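Local atomic coordinates of 16 kDa beta-galactoside-binding lectin (Gallus gallus, PDB entry 1QMJ), a protein that binds beta-galactosides as a homodimeric galectin and may take part in regulating differentiation, though its physiological role is not established. Residues G28-V33 and H43-F48; S37-L42 and L110-I115. One frame throughout, in Å; residues are numbered along the deposited sequence.

Interaction 1. Residues G28-V33 and H43-F48; sequences GFSVNV and HFNPRF
F29 and P46 face each other where the antiparallel pairing of 29-33 with 43-47 would normally supply two backbone hydrogen bonds, and the proline can complete only one. F29 N donates to P46 O at 3.2 Å, but P46 N has no hydrogen to return to F29 O. The side chain of N45 steps in: CG lies anti to the backbone N (chi1 -176°), and ND2 donates a hydrogen bond to F29 O at 2.7 Å. That oxygen lies in the plane of the N45 amide, whereas the amide nitrogen sits well above the plane of the F29 carbonyl. At the other end of the amide, OD1 takes a weak bond from NE of R47, whose guanidinium forms a salt bridge with D53.

P46 CG makes a CH-pi contact over one face of the F29 ring, 3.6 Å from the centroid; the closest carbon contact is implausibly short, so fine detail is doubtful. On the same face of the sheet, V31 and F44 form a hydrogen-bonded pair with V31 N to F44 O at 2.8 Å, and V31 CB lies 4.3 Å from F44 CB. This apolar face belongs to the interior of the galectin beta sandwich, where F29 and V31 pack on strand 83-90. H43, N45 and R47 sit on the reverse face in the H-x-N-P-R pattern that lines the sugar pocket of galectins, consistent with H43 meeting W67, a predicted galactoside-binding residue. At F48, where the chain turns a corner, the edge of the ring meets G28, CD2 lying 3.8 Å from G28 CA, while F76 meets that ring edge-to-face.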
ATOM      1  N   GLY A  28      -5.045 -20.852  -1.846  1.00 30.59           N
ATOM      2  CA  GLY A  28      -3.866 -20.223  -2.418  1.00 29.81           C
ATOM      3  C   GLY A  28      -4.085 -18.709  -2.430  1.00 28.86           C
ATOM      4  O   GLY A  28      -5.173 -18.215  -2.104  1.00 28.80           O
ATOM      5  N   PHE A  29      -3.045 -18.016  -2.794  1.00 26.58           N
ATOM      6  CA  PHE A  29      -3.064 -16.556  -2.902  1.00 25.24           C
ATOM      7  C   PHE A  29      -2.141 -16.173  -4.039  1.00 24.45           C
ATOM      8  O   PHE A  29      -1.413 -17.020  -4.575  1.00 23.11           O
ATOM      9  CB  PHE A  29      -2.610 -15.899  -1.589  1.00 22.53           C
ATOM     10  CG  PHE A  29      -1.160 -16.190  -1.223  1.00 20.42           C
ATOM     11  CD1 PHE A  29      -0.840 -17.369  -0.549  1.00 16.83           C
ATOM     12  CD2 PHE A  29      -0.155 -15.275  -1.560  1.00 19.72           C
ATOM     13  CE1 PHE A  29       0.490 -17.639  -0.210  1.00 15.53           C
ATOM     14  CE2 PHE A  29       1.175 -15.543  -1.221  1.00 16.77           C
ATOM     15  CZ  PHE A  29       1.497 -16.727  -0.545  1.00 17.01           C
ATOM     16  N   SER A  30      -2.187 -14.912  -4.386  1.00 21.46           N
ATOM     17  CA  SER A  30      -1.370 -14.387  -5.479  1.00 23.88           C
ATOM     18  C   SER A  30      -0.894 -12.970  -5.170  1.00 23.09           C
ATOM     19  O   SER A  30      -1.549 -12.226  -4.427  1.00 21.98           O
ATOM     20  CB  SER A  30      -2.193 -14.359  -6.770  1.00 24.20           C
ATOM     21  OG  SER A  30      -2.590 -15.678  -7.121  1.00 34.21           O
ATOM     22  N   VAL A  31       0.243 -12.666  -5.767  1.00 20.85           N
ATOM     23  CA  VAL A  31       0.910 -11.359  -5.644  1.00 20.87           C
ATOM     24  C   VAL A  31       1.349 -10.901  -7.034  1.00 21.28           C
ATOM     25  O   VAL A  31       2.358 -11.378  -7.576  1.00 22.17           O
ATOM     26  CB  VAL A  31       2.132 -11.483  -4.735  1.00 21.89           C
ATOM     27  CG1 VAL A  31       2.967 -10.203  -4.683  1.00 17.34           C
ATOM     28  CG2 VAL A  31       1.767 -11.801  -3.284  1.00 23.40           C
ATOM     29  N   ASN A  32       0.572  -9.980  -7.575  1.00 21.14           N
ATOM     30  CA  ASN A  32       0.804  -9.438  -8.923  1.00 21.67           C
ATOM     31  C   ASN A  32       1.433  -8.038  -8.903  1.00 21.78           C
ATOM     32  O   ASN A  32       1.019  -7.168  -8.122  1.00 25.38           O
ATOM     33  CB  ASN A  32      -0.521  -9.324  -9.678  1.00 20.91           C
ATOM     34  CG  ASN A  32      -1.451 -10.515  -9.445  1.00 23.54           C
ATOM     35  OD1 ASN A  32      -1.033 -11.658  -9.605  1.00 24.96           O
ATOM     36  ND2 ASN A  32      -2.701 -10.313  -9.072  1.00 29.06           N
ATOM     37  N   VAL A  33       2.418  -7.913  -9.792  1.00 22.35           N
ATOM     38  CA  VAL A  33       3.183  -6.667 -10.037  1.00 23.28           C
ATOM     39  C   VAL A  33       3.283  -6.454 -11.553  1.00 22.95           C
ATOM     40  O   VAL A  33       3.424  -7.411 -12.326  1.00 22.14           O
ATOM     41  CB  VAL A  33       4.608  -6.757  -9.458  1.00 23.64           C
ATOM     42  CG1 VAL A  33       4.640  -6.827  -7.931  1.00 21.66           C
ATOM     43  CG2 VAL A  33       5.384  -7.985  -9.941  1.00 22.29           C
ATOM     44  N   HIS A  43       2.995 -12.881 -11.918  1.00 22.50           N
ATOM     45  CA  HIS A  43       1.816 -13.405 -11.228  1.00 21.20           C
ATOM     46  C   HIS A  43       2.243 -14.584 -10.345  1.00 22.57           C
ATOM     47  O   HIS A  43       2.146 -15.752 -10.752  1.00 20.66           O
ATOM     48  CB  HIS A  43       0.772 -13.885 -12.245  1.00 20.80           C
ATOM     49  CG  HIS A  43      -0.465 -14.511 -11.586  1.00 21.27           C
ATOM     50  ND1 HIS A  43      -0.834 -15.834 -11.815  1.00 21.72           N
ATOM     51  CD2 HIS A  43      -1.392 -14.006 -10.726  1.00 18.13           C
ATOM     52  CE1 HIS A  43      -1.928 -16.085 -11.117  1.00 19.35           C
ATOM     53  NE2 HIS A  43      -2.273 -15.005 -10.463  1.00 20.78           N
ATOM     54  N   PHE A  44       2.714 -14.225  -9.159  1.00 22.00           N
ATOM     55  CA  PHE A  44       3.169 -15.193  -8.139  1.00 20.34           C
ATOM     56  C   PHE A  44       1.936 -15.779  -7.472  1.00 20.34           C
ATOM     57  O   PHE A  44       1.233 -15.097  -6.712  1.00 20.49           O
ATOM     58  CB  PHE A  44       4.034 -14.477  -7.113  1.00 19.87           C
ATOM     59  CG  PHE A  44       4.737 -15.436  -6.167  1.00 21.89           C
ATOM     60  CD1 PHE A  44       5.796 -16.218  -6.633  1.00 21.20           C
ATOM     61  CD2 PHE A  44       4.317 -15.530  -4.839  1.00 19.87           C
ATOM     62  CE1 PHE A  44       6.442 -17.101  -5.763  1.00 17.62           C
ATOM     63  CE2 PHE A  44       4.962 -16.413  -3.968  1.00 21.40           C
ATOM     64  CZ  PHE A  44       6.026 -17.199  -4.430  1.00 19.64           C
ATOM     65  N   ASN A  45       1.690 -17.040  -7.755  1.00 19.91           N
ATOM     66  CA  ASN A  45       0.485 -17.690  -7.254  1.00 20.15           C
ATOM     67  C   ASN A  45       0.710 -19.032  -6.526  1.00 21.02           C
ATOM     68  O   ASN A  45       0.486 -20.112  -7.094  1.00 21.38           O
ATOM     69  CB  ASN A  45      -0.426 -17.968  -8.440  1.00 19.21           C
ATOM     70  CG  ASN A  45      -1.764 -18.552  -8.044  1.00 18.82           C
ATOM     71  OD1 ASN A  45      -2.409 -19.198  -8.863  1.00 25.11           O
ATOM     72  ND2 ASN A  45      -2.223 -18.361  -6.824  1.00 17.62           N
ATOM     73  N   PRO A  46       1.173 -19.059  -5.260  1.00 20.34           N
ATOM     74  CA  PRO A  46       1.291 -20.320  -4.527  1.00 21.31           C
ATOM     75  C   PRO A  46      -0.112 -20.944  -4.363  1.00 23.70           C
ATOM     76  O   PRO A  46      -1.061 -20.240  -3.878  1.00 22.10           O
ATOM     77  CB  PRO A  46       1.883 -19.908  -3.195  1.00 17.52           C
ATOM     78  CG  PRO A  46       2.073 -18.392  -3.216  1.00 19.40           C
ATOM     79  CD  PRO A  46       1.604 -17.858  -4.537  1.00 16.99           C
ATOM     80  N   ARG A  47      -0.230 -22.216  -4.752  1.00 24.71           N
ATOM     81  CA  ARG A  47      -1.515 -22.970  -4.683  1.00 23.70           C
ATOM     82  C   ARG A  47      -1.426 -24.188  -3.771  1.00 26.06           C
ATOM     83  O   ARG A  47      -0.647 -25.116  -4.016  1.00 26.87           O
ATOM     84  CB  ARG A  47      -1.905 -23.501  -6.052  1.00 24.90           C
ATOM     85  CG  ARG A  47      -1.936 -22.435  -7.121  1.00 24.75           C
ATOM     86  CD  ARG A  47      -2.496 -22.953  -8.431  1.00 28.48           C
ATOM     87  NE  ARG A  47      -2.413 -21.970  -9.500  1.00 30.75           N
ATOM     88  CZ  ARG A  47      -3.076 -22.069 -10.644  1.00 31.82           C
ATOM     89  NH1 ARG A  47      -3.881 -23.114 -10.880  1.00 34.54           N
ATOM     90  NH2 ARG A  47      -3.000 -21.164 -11.624  1.00 32.38           N
ATOM     91  N   PHE A  48      -2.235 -24.167  -2.736  1.00 27.65           N
ATOM     92  CA  PHE A  48      -2.289 -25.274  -1.775  1.00 29.18           C
ATOM     93  C   PHE A  48      -3.132 -26.393  -2.385  1.00 29.71           C
ATOM     94  O   PHE A  48      -2.695 -27.546  -2.474  1.00 29.75           O
ATOM     95  CB  PHE A  48      -2.891 -24.777  -0.468  1.00 28.94           C
ATOM     96  CG  PHE A  48      -1.939 -23.828   0.252  1.00 24.97           C
ATOM     97  CD1 PHE A  48      -0.886 -24.345   1.015  1.00 23.93           C
ATOM     98  CD2 PHE A  48      -2.113 -22.444   0.141  1.00 25.52           C
ATOM     99  CE1 PHE A  48      -0.005 -23.478   1.667  1.00 28.34           C
ATOM    100  CE2 PHE A  48      -1.231 -21.576   0.794  1.00 27.21           C
ATOM    101  CZ  PHE A  48      -0.176 -22.093   1.556  1.00 28.88           C
TER

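Interaction 2. Residues S37-L42 and L110-I115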
ATOM      1  N   SER A  37      -3.606  -4.120 -14.127  1.00 25.13           N
ATOM      2  CA  SER A  37      -4.249  -5.441 -13.977  1.00 27.15           C
ATOM      3  C   SER A  37      -4.221  -6.288 -15.270  1.00 26.37           C
ATOM      4  O   SER A  37      -4.350  -7.518 -15.229  1.00 26.98           O
ATOM      5  CB  SER A  37      -5.716  -5.281 -13.571  1.00 27.14           C
ATOM      6  OG  SER A  37      -6.313  -4.219 -14.295  1.00 35.23           O
ATOM      7  N   SER A  38      -4.050  -5.642 -16.407  1.00 28.06           N
ATOM      8  CA  SER A  38      -4.035  -6.361 -17.705  1.00 28.92           C
ATOM      9  C   SER A  38      -2.607  -6.717 -18.146  1.00 27.63           C
ATOM     10  O   SER A  38      -2.395  -7.620 -18.968  1.00 28.85           O
ATOM     11  CB  SER A  38      -4.668  -5.502 -18.797  1.00 30.80           C
ATOM     12  OG  SER A  38      -6.025  -5.236 -18.474  1.00 38.00           O
ATOM     13  N   THR A  39      -1.649  -6.008 -17.597  1.00 24.83           N
ATOM     14  CA  THR A  39      -0.233  -6.233 -17.924  1.00 25.35           C
ATOM     15  C   THR A  39       0.568  -6.411 -16.639  1.00 25.06           C
ATOM     16  O   THR A  39       0.858  -5.441 -15.925  1.00 21.20           O
ATOM     17  CB  THR A  39       0.311  -5.046 -18.711  1.00 26.88           C
ATOM     18  OG1 THR A  39      -0.430  -4.891 -19.914  1.00 33.62           O
ATOM     19  CG2 THR A  39       1.782  -5.210 -19.096  1.00 27.46           C
ATOM     20  N   LEU A  40       0.902  -7.660 -16.393  1.00 23.34           N
ATOM     21  CA  LEU A  40       1.655  -8.058 -15.205  1.00 22.41           C
ATOM     22  C   LEU A  40       3.015  -8.624 -15.566  1.00 23.86           C
ATOM     23  O   LEU A  40       3.143  -9.472 -16.463  1.00 25.08           O
ATOM     24  CB  LEU A  40       0.903  -9.143 -14.440  1.00 19.84           C
ATOM     25  CG  LEU A  40      -0.508  -8.732 -14.044  1.00 20.52           C
ATOM     26  CD1 LEU A  40      -1.273  -9.853 -13.339  1.00 18.55           C
ATOM     27  CD2 LEU A  40      -0.534  -7.539 -13.087  1.00 19.64           C
ATOM     28  N   MET A  41       3.990  -8.134 -14.848  1.00 24.26           N
ATOM     29  CA  MET A  41       5.356  -8.573 -15.013  1.00 24.40           C
ATOM     30  C   MET A  41       5.486  -9.943 -14.359  1.00 24.85           C
ATOM     31  O   MET A  41       6.266 -10.798 -14.795  1.00 24.57           O
ATOM     32  CB  MET A  41       6.310  -7.579 -14.349  1.00 27.11           C
ATOM     33  CG  MET A  41       7.771  -8.031 -14.385  1.00 32.29           C
ATOM     34  SD  MET A  41       8.813  -7.063 -13.319  1.00 41.95           S
ATOM     35  CE  MET A  41       8.682  -5.341 -13.747  1.00 37.63           C
ATOM     36  N   LEU A  42       4.701 -10.140 -13.308  1.00 23.46           N
ATOM     37  CA  LEU A  42       4.733 -11.407 -12.581  1.00 22.95           C
ATOM     38  C   LEU A  42       3.468 -11.659 -11.752  1.00 22.63           C
ATOM     39  O   LEU A  42       2.989 -10.775 -11.018  1.00 18.67           O
ATOM     40  CB  LEU A  42       5.911 -11.423 -11.623  1.00 24.60           C
ATOM     41  CG  LEU A  42       5.830 -12.565 -10.620  1.00 24.94           C
ATOM     42  CD1 LEU A  42       5.977 -13.941 -11.272  1.00 24.25           C
ATOM     43  CD2 LEU A  42       6.916 -12.489  -9.550  1.00 25.33           C
ATOM     44  N   LEU A 110       8.245  -9.279 -20.393  1.00 37.97           N
ATOM     45  CA  LEU A 110       7.760  -8.020 -20.943  1.00 36.42           C
ATOM     46  C   LEU A 110       8.811  -6.921 -21.075  1.00 37.44           C
ATOM     47  O   LEU A 110       8.527  -5.865 -21.640  1.00 37.02           O
ATOM     48  CB  LEU A 110       6.561  -7.526 -20.127  1.00 37.49           C
ATOM     49  CG  LEU A 110       5.186  -8.163 -20.377  1.00 37.39           C
ATOM     50  CD1 LEU A 110       5.268  -9.668 -20.450  1.00 40.37           C
ATOM     51  CD2 LEU A 110       4.229  -7.753 -19.281  1.00 36.20           C
ATOM     52  N   GLY A 111      10.012  -7.163 -20.554  1.00 38.50           N
ATOM     53  CA  GLY A 111      11.074  -6.169 -20.631  1.00 40.74           C
ATOM     54  C   GLY A 111      10.719  -4.879 -19.905  1.00 42.66           C
ATOM     55  O   GLY A 111      11.235  -3.796 -20.209  1.00 41.27           O
ATOM     56  N   MET A 112       9.833  -5.006 -18.926  1.00 42.99           N
ATOM     57  CA  MET A 112       9.377  -3.876 -18.136  1.00 43.71           C
ATOM     58  C   MET A 112      10.561  -3.303 -17.345  1.00 43.96           C
ATOM     59  O   MET A 112      11.437  -4.052 -16.906  1.00 43.04           O
ATOM     60  CB  MET A 112       8.268  -4.350 -17.198  1.00 41.38           C
ATOM     61  CG  MET A 112       7.240  -3.309 -16.850  1.00 41.13           C
ATOM     62  SD  MET A 112       5.880  -4.054 -15.948  1.00 41.73           S
ATOM     63  CE  MET A 112       5.063  -4.943 -17.229  1.00 37.10           C
ATOM     64  N   GLU A 113      10.599  -1.980 -17.195  1.00 46.26           N
ATOM     65  CA  GLU A 113      11.687  -1.320 -16.465  1.00 48.29           C
ATOM     66  C   GLU A 113      11.302  -0.657 -15.140  1.00 43.87           C
ATOM     67  O   GLU A 113      12.151  -0.070 -14.465  1.00 42.35           O
ATOM     68  CB  GLU A 113      12.434  -0.325 -17.363  1.00 55.63           C
ATOM     69  CG  GLU A 113      11.547   0.560 -18.235  1.00 66.70           C
ATOM     70  CD  GLU A 113      11.500   0.089 -19.682  1.00 72.21           C
ATOM     71  OE1 GLU A 113      12.549   0.165 -20.363  1.00 75.91           O
ATOM     72  OE2 GLU A 113      10.419  -0.356 -20.135  1.00 76.23           O
ATOM     73  N   LYS A 114      10.028  -0.737 -14.775  1.00 40.18           N
ATOM     74  CA  LYS A 114       9.569  -0.172 -13.513  1.00 37.28           C
ATOM     75  C   LYS A 114       8.211  -0.758 -13.181  1.00 31.77           C
ATOM     76  O   LYS A 114       7.456  -1.123 -14.084  1.00 31.11           O
ATOM     77  CB  LYS A 114       9.482   1.362 -13.581  1.00 42.60           C
ATOM     78  CG  LYS A 114       8.116   1.911 -13.968  1.00 46.48           C
ATOM     79  CD  LYS A 114       8.061   3.427 -13.897  1.00 52.49           C
ATOM     80  CE  LYS A 114       8.894   4.069 -14.997  1.00 55.81           C
ATOM     81  NZ  LYS A 114       8.758   5.556 -14.996  1.00 58.48           N
ATOM     82  N   ILE A 115       7.927  -0.895 -11.892  1.00 28.59           N
ATOM     83  CA  ILE A 115       6.647  -1.421 -11.436  1.00 25.94           C
ATOM     84  C   ILE A 115       5.787  -0.266 -10.943  1.00 25.52           C
ATOM     85  O   ILE A 115       6.229   0.540 -10.126  1.00 25.84           O
ATOM     86  CB  ILE A 115       6.825  -2.463 -10.305  1.00 25.42           C
ATOM     87  CG1 ILE A 115       7.351  -3.779 -10.889  1.00 28.77           C
ATOM     88  CG2 ILE A 115       5.503  -2.691  -9.563  1.00 23.89           C
ATOM     89  CD1 ILE A 115       7.848  -4.776  -9.851  1.00 29.16           C
TER
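M41 and M112 lie against each other root to tip, two flexible thioethers crossing at a slant, each tip near the root of the other. The M41 chain begins with CB, which lies 3.9 Å from M112 SD and only slightly farther from the M112 methyl. With CG anti to the backbone N (chi1 175°) and chi2 also extended, the next atoms carry the side chain outward across the gap to 110-115. At the sulphur the chain bends (chi3 -56°), and the bend sets the terminal methyl between two partners: M41 CE is 3.6 Å from M112 CB and 3.5 Å from I115 CG1. The M41 and I115 side chains cross at about a right angle, and M41 CE is the atom that touches I115. V95 and N108 add further contacts to M41.

M112 returns the gesture. Its own chain is bent at the sulphur, and M112 CE comes to 3.8 Å from T39 CG2. The same threonine methyl meets L110 CD2 at 3.5 Å, and that leucine methyl also rests against the backbone, 3.5 Å from L40 O. No hydrogen bond joins the two segments; apolar side-chain atoms, many of them from the two methionines, carry the contact, while polar groups of the loop find partners elsewhere, M112 O accepting from N108 ND2 and K114 O from K35 NZ. The contact thus fastens the irregular 110-115 loop, which leads into strand 117-122, to strand 39-47 of the galectin beta sandwich. M41 occupies the place where that strand turns a corner, for M41 and L42 both face V33 in a classic beta bulge.

Overall arrangement
From the N terminus, 28-33 comes first as a strand, the chain turns back through 37-42, and 43-48 then closes interaction 1 as a hairpin, nine residues separating the segments. Segment 37-42 lies among those nine, but its partner 110-115 arrives 68 residues later, after the chain has passed through both sheets, so the two contacts cross rather than nest. They share strand 39-47 and meet at V33, whose O and N lie at 2.7 Å from M41 N and 3.2 Å from L42 O, both probable hydrogen bonds. Interaction 1 joins neighbouring strands of one sheet, whereas interaction 2 ties the hairpin's turn end to the loop connecting strands 103-107 and 117-122.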